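PDB 4L9D: Pro-metalloprotease PrtV from Vibrio cholerae, which is a secreted metalloprotease that probably kills host cells and degrades extracellular matrix proteins, seen here as its calcium-binding PKD1 domain. Local coordinates for residues V68-D71 with K72-D76. Residues are numbered along the deposited sequence; the frame is centred on the assembly and turned at random.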
ATOM      1  N   VAL A  68       3.003   5.353   5.706  1.00  4.03           N
ATOM      2  CA  VAL A  68       4.388   5.783   5.569  1.00  3.80           C
ATOM      3  C   VAL A  68       4.779   6.544   6.842  1.00  3.94           C
ATOM      4  O   VAL A  68       3.936   7.210   7.445  1.00  4.64           O
ATOM      5  CB  VAL A  68       4.591   6.645   4.336  1.00  4.56           C
ATOM      6  CG1 VAL A  68       4.098   5.914   3.071  1.00  5.52           C
ATOM      7  CG2 VAL A  68       3.941   8.040   4.417  1.00  5.84           C
ATOM      8  N   THR A  69       6.057   6.432   7.220  1.00  3.91           N
ATOM      9  CA  THR A  69       6.590   7.101   8.380  1.00  4.25           C
ATOM     10  C   THR A  69       7.883   7.774   8.020  1.00  3.87           C
ATOM     11  O   THR A  69       8.706   7.195   7.270  1.00  4.31           O
ATOM     12  CB  THR A  69       6.793   6.111   9.559  1.00  4.37           C
ATOM     13  OG1 THR A  69       5.536   5.460   9.825  1.00  4.97           O
ATOM     14  CG2 THR A  69       7.255   6.786  10.812  1.00  5.58           C
ATOM     15  N   ASP A  70       8.092   8.990   8.500  1.00  4.16           N
ATOM     16  CA  ASP A  70       9.236   9.792   8.128  1.00  4.22           C
ATOM     17  C   ASP A  70      10.301   9.888   9.229  1.00  4.35           C
ATOM     18  O   ASP A  70      10.221   9.270  10.312  1.00  4.57           O
ATOM     19  CB  ASP A  70       8.816  11.124   7.544  1.00  5.01           C
ATOM     20  CG  ASP A  70       8.379  12.179   8.571  1.00  5.46           C
ATOM     21  OD1 ASP A  70       8.410  11.890   9.794  1.00  5.31           O
ATOM     22  OD2 ASP A  70       7.970  13.270   8.089  1.00  6.92           O
ATOM     23  N   ASP A  71      11.389  10.556   8.872  0.60  4.73           N
ATOM     24  CA  ASP A  71      12.544  10.754   9.751  0.60  4.77           C
ATOM     25  C   ASP A  71      12.271  11.426  11.090  0.60  4.85           C
ATOM     26  O   ASP A  71      13.075  11.225  12.000  0.60  4.95           O
ATOM     27  CB  ASP A  71      13.632  11.607   9.072  0.60  5.17           C
ATOM     28  CG  ASP A  71      13.175  12.997   8.758  0.60  6.89           C
ATOM     29  OD1 ASP A  71      12.237  13.178   7.959  0.60  8.57           O
ATOM     30  OD2 ASP A  71      13.796  13.903   9.306  0.60 13.45           O
ATOM     31  N   LYS A  72      11.189  12.189  11.184  1.00  5.59           N
ATOM     32  CA  LYS A  72      10.769  12.815  12.400  1.00  6.79           C
ATOM     33  C   LYS A  72       9.712  12.029  13.167  1.00  6.78           C
ATOM     34  O   LYS A  72       9.213  12.500  14.214  1.00  8.10           O
ATOM     35  CB  LYS A  72      10.344  14.252  12.222  1.00 11.61           C
ATOM     36  CG  LYS A  72       9.467  14.581  11.167  1.00 13.64           C
ATOM     37  CD  LYS A  72       9.095  16.045  11.143  1.00 15.77           C
ATOM     38  CE  LYS A  72       8.208  16.369   9.998  1.00 16.87           C
ATOM     39  NZ  LYS A  72       7.151  15.474   9.515  1.00 14.35           N
ATOM     40  N   GLY A  73       9.378  10.836  12.703  1.00  6.01           N
ATOM     41  CA  GLY A  73       8.441   9.986  13.419  1.00  6.03           C
ATOM     42  C   GLY A  73       6.967  10.228  13.117  1.00  5.38           C
ATOM     43  O   GLY A  73       6.136   9.772  13.867  1.00  6.06           O
ATOM     44  N   ASP A  74       6.672  10.996  12.066  1.00  5.21           N
ATOM     45  CA  ASP A  74       5.279  11.254  11.680  1.00  4.64           C
ATOM     46  C   ASP A  74       4.813  10.277  10.634  1.00  4.04           C
ATOM     47  O   ASP A  74       5.611   9.926   9.738  1.00  4.84           O
ATOM     48  CB  ASP A  74       5.117  12.704  11.232  1.00  6.52           C
ATOM     49  CG  ASP A  74       5.429  13.690  12.315  1.00  8.43           C
ATOM     50  OD1 ASP A  74       5.176  13.398  13.524  1.00  9.88           O
ATOM     51  OD2 ASP A  74       5.896  14.778  12.017  1.00 15.51           O
ATOM     52  N   SER A  75       3.555   9.889  10.674  1.00  4.63           N
ATOM     53  CA  SER A  75       2.999   8.923   9.756  1.00  4.00           C
ATOM     54  C   SER A  75       1.773   9.472   9.037  1.00  4.29           C
ATOM     55  O   SER A  75       1.095  10.391   9.495  1.00  6.65           O
ATOM     56  CB  SER A  75       2.598   7.647  10.513  1.00  4.60           C
ATOM     57  OG  SER A  75       3.713   7.016  11.117  1.00  4.81           O
ATOM     58  N   ASP A  76       1.435   8.827   7.916  1.00  4.28           N
ATOM     59  CA  ASP A  76       0.226   9.079   7.166  1.00  3.84           C
ATOM     60  C   ASP A  76      -0.188   7.812   6.492  1.00  3.58           C
ATOM     61  O   ASP A  76       0.657   6.945   6.175  1.00  4.23           O
ATOM     62  CB  ASP A  76       0.423  10.183   6.106  1.00  4.14           C
ATOM     63  CG  ASP A  76      -0.842  10.603   5.456  1.00  4.79           C
ATOM     64  OD1 ASP A  76      -1.765  11.017   6.236  1.00  7.19           O
ATOM     65  OD2 ASP A  76      -0.992  10.573   4.219  1.00  5.12           O
TER
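Asp-70 and Lys-72 meet over the turn of a beta hairpin, the ammonium NZ lying 2.7 Å from carboxylate atom OD2 on its syn side, that of the other oxygen. The lysine chain runs extended from CB to CE and bends only at its last torsion (chi4 38°), which brings NZ back between two acids; its second salt bridge goes to the anti lone pair of Asp-74 OD2, at 2.9 Å. The other oxygen of Asp-70, OD1, turns to the backbone. Asp-70 OD1 accepts Asp-74 N at 3.0 Å from above the carboxylate plane, and more weakly the amide N of Lys-72. With CG placed between its own N and carbonyl carbon (chi1 78°), the carboxylate of Asp-70 stands over the loop, where both oxygens are gripped.

A type I turn from Asp-70 to Gly-73 underlies this cluster, closed by Gly-73 N to Asp-70 O at 3.0 Å; Asp-70 N in turn bonds Asp-74 O. Farther along, strands 60-70 and 75-84 pair antiparallel: Val-68 and Asp-76 exchange two backbone bonds, while the non-hydrogen-bonded pair Thr-69 and Ser-75 joins its hydroxyls, OG1 to OG, at 2.7 Å. Asp-71 OD1 ties the turn to Asn-33 N, and Asp-76 OD2 reaches Ala-10 N.

Asp-70 and Asp-74 are calcium ligands of this PKD domain, together with Asp-31 and Ile-6. Asp-29 also brings its carboxylate near that of Asp-70. In this crystal the Lys-72 ammonium bridges Asp-70 and Asp-74, while a sodium ion sits nearby at Asp-29 and Gly-32. Lys-72 also touches Asp-31, and its ammonium probably eases the repulsion within this acidic cluster.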